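Long-range contact in enoyl-CoA hydratase (Mycolicibacterium smegmatis, PDB 7MCM), which probably hydrates 2-enoyl-CoA thioesters to (3S)-3-hydroxyacyl-CoA, a step of fatty acid oxidation, as a hexameric member of the crotonase-like family: residues A117-D123 against F138-F143. Sequence-based numbering, arbitrary orientation.
Sequences AIGAGCD and FFAESF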
loop_
_atom_site.group_PDB
_atom_site.type_symbol
_atom_site.label_atom_id
_atom_site.label_comp_id
_atom_site.label_asym_id
_atom_site.label_seq_id
_atom_site.Cartn_x
_atom_site.Cartn_y
_atom_site.Cartn_z
ATOM N N ALA B 117 -30.555 7.974 -10.151
ATOM C CA ALA B 117 -29.148 8.305 -9.954
ATOM C C ALA B 117 -28.392 7.503 -11.012
ATOM O O ALA B 117 -28.177 6.298 -10.850
ATOM C CB ALA B 117 -28.684 7.964 -8.540
ATOM N N ILE B 118 -28.002 8.170 -12.094
ATOM C CA ILE B 118 -27.516 7.531 -13.316
ATOM C C ILE B 118 -26.124 8.055 -13.614
ATOM O O ILE B 118 -25.888 9.264 -13.542
ATOM C CB ILE B 118 -28.453 7.840 -14.510
ATOM C CG1 ILE B 118 -29.873 7.389 -14.198
ATOM C CG2 ILE B 118 -27.927 7.180 -15.820
ATOM C CD1 ILE B 118 -30.900 7.804 -15.283
ATOM N N GLY B 119 -25.224 7.165 -14.009
ATOM C CA GLY B 119 -23.924 7.630 -14.454
ATOM C C GLY B 119 -23.183 8.344 -13.345
ATOM O O GLY B 119 -22.997 7.816 -12.245
ATOM N N ALA B 120 -22.740 9.566 -13.642
ATOM C CA ALA B 120 -22.056 10.363 -12.630
ATOM C C ALA B 120 -22.920 10.548 -11.387
ATOM O O ALA B 120 -22.390 10.653 -10.280
ATOM C CB ALA B 120 -21.653 11.722 -13.226
ATOM N N GLY B 121 -24.248 10.593 -11.552
ATOM C CA GLY B 121 -25.129 10.726 -10.401
ATOM C C GLY B 121 -25.132 9.491 -9.524
ATOM O O GLY B 121 -25.184 9.591 -8.295
ATOM N N CYS B 122 -25.050 8.309 -10.139
ATOM C CA CYS B 122 -24.900 7.085 -9.362
ATOM C C CYS B 122 -23.614 7.132 -8.543
ATOM O O CYS B 122 -23.620 6.873 -7.333
ATOM C CB CYS B 122 -24.918 5.870 -10.298
ATOM S SG CYS B 122 -24.705 4.264 -9.441
ATOM N N ASP B 123 -22.507 7.527 -9.179
ATOM C CA ASP B 123 -21.216 7.539 -8.498
ATOM C C ASP B 123 -21.192 8.566 -7.366
ATOM O O ASP B 123 -20.603 8.312 -6.313
ATOM C CB ASP B 123 -20.108 7.831 -9.501
ATOM C CG ASP B 123 -20.003 6.761 -10.571
ATOM O OD1 ASP B 123 -20.714 5.761 -10.451
ATOM O OD2 ASP B 123 -19.239 6.921 -11.533
ATOM N N PHE B 138 -33.632 4.750 -8.273
ATOM C CA PHE B 138 -32.892 3.633 -8.832
ATOM C C PHE B 138 -31.495 4.110 -9.190
ATOM O O PHE B 138 -31.229 5.312 -9.285
ATOM C CB PHE B 138 -33.595 3.009 -10.044
ATOM C CG PHE B 138 -33.722 3.916 -11.223
ATOM C CD1 PHE B 138 -32.715 3.975 -12.176
ATOM C CD2 PHE B 138 -34.857 4.687 -11.397
ATOM C CE1 PHE B 138 -32.831 4.800 -13.279
ATOM C CE2 PHE B 138 -34.993 5.518 -12.507
ATOM C CZ PHE B 138 -33.977 5.568 -13.452
ATOM N N PHE B 139 -30.595 3.143 -9.358
ATOM C CA PHE B 139 -29.188 3.394 -9.613
ATOM C C PHE B 139 -28.781 2.702 -10.906
ATOM O O PHE B 139 -29.275 1.617 -11.227
ATOM C CB PHE B 139 -28.310 2.884 -8.456
ATOM C CG PHE B 139 -28.653 3.484 -7.124
ATOM C CD1 PHE B 139 -29.755 3.029 -6.409
ATOM C CD2 PHE B 139 -27.884 4.509 -6.588
ATOM C CE1 PHE B 139 -30.091 3.594 -5.176
ATOM C CE2 PHE B 139 -28.205 5.065 -5.359
ATOM C CZ PHE B 139 -29.311 4.603 -4.652
ATOM N N ALA B 140 -27.897 3.342 -11.660
ATOM C CA ALA B 140 -27.380 2.728 -12.876
ATOM C C ALA B 140 -25.968 3.231 -13.104
ATOM O O ALA B 140 -25.752 4.437 -13.286
ATOM C CB ALA B 140 -28.264 3.025 -14.093
ATOM N N GLU B 141 -25.020 2.303 -13.060
ATOM C CA GLU B 141 -23.649 2.522 -13.506
ATOM C C GLU B 141 -23.639 2.347 -15.025
ATOM O O GLU B 141 -23.133 1.369 -15.571
ATOM C CB GLU B 141 -22.717 1.537 -12.804
ATOM C CG GLU B 141 -21.240 1.865 -12.866
ATOM C CD GLU B 141 -20.865 3.012 -11.924
ATOM O OE1 GLU B 141 -21.479 4.083 -12.037
ATOM O OE2 GLU B 141 -19.934 2.851 -11.106
ATOM N N SER B 142 -24.250 3.321 -15.709
ATOM C CA SER B 142 -24.686 3.142 -17.096
ATOM C C SER B 142 -23.573 3.289 -18.125
ATOM O O SER B 142 -23.819 3.021 -19.308
ATOM C CB SER B 142 -25.784 4.153 -17.419
ATOM O OG SER B 142 -25.309 5.475 -17.221
ATOM N N PHE B 143 -22.359 3.668 -17.704
ATOM C CA PHE B 143 -21.318 4.093 -18.641
ATOM C C PHE B 143 -21.065 3.062 -19.740
ATOM O O PHE B 143 -20.969 3.404 -20.924
ATOM C CB PHE B 143 -20.024 4.351 -17.866
ATOM C CG PHE B 143 -20.136 5.453 -16.863
ATOM C CD1 PHE B 143 -19.906 6.770 -17.229
ATOM C CD2 PHE B 143 -20.493 5.170 -15.542
ATOM C CE1 PHE B 143 -20.010 7.794 -16.280
ATOM C CE2 PHE B 143 -20.603 6.186 -14.600
ATOM C CZ PHE B 143 -20.359 7.491 -14.966
#
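Asp123 and Glu141 meet by their carboxylates on the buried side of this contact, their planes at a right angle; OD1 of Asp123 is modelled 2.4 Å from OE1 of Glu141, a very short approach that is doubtful at 2.05 Å resolution. Glu141 gets there although its CB starts off away from residues 117-123: CG lies anti to the backbone N (chi1 -164°), and a bend at chi2 turns the chain back. The Phe143 ring closes one flank, its CZ 3.4 Å from Gly119 C and its CE2 3.4 Å from Asp123 OD2, while Glu141 OE1 lies at the ring edge, in plane. Cys122 CB presses on Ala140 O at 3.4 Å, and that carbonyl also accepts a hydrogen bond from Gly119 N (2.9 Å). This bond continues the parallel pairing of strands 116-118 and 138-140, part of the small second sheet of the crotonase fold, up to Gly119, the N-cap of helix 120-127. On the face carrying Ala117 and Phe139, Ala117 CB meets Phe139 CD2; Cys122 SG packs 4.0 Å from Phe139 CB, at the ring edge and near its plane. Packing is looser between the partly exposed Ile118 and Phe138, where CG1 of Ile118 meets CE1 of Phe138 obliquely at 4.0 Å. Ile118 CG2, by contrast, sits close against Ser142 OG, at 3.4 Å.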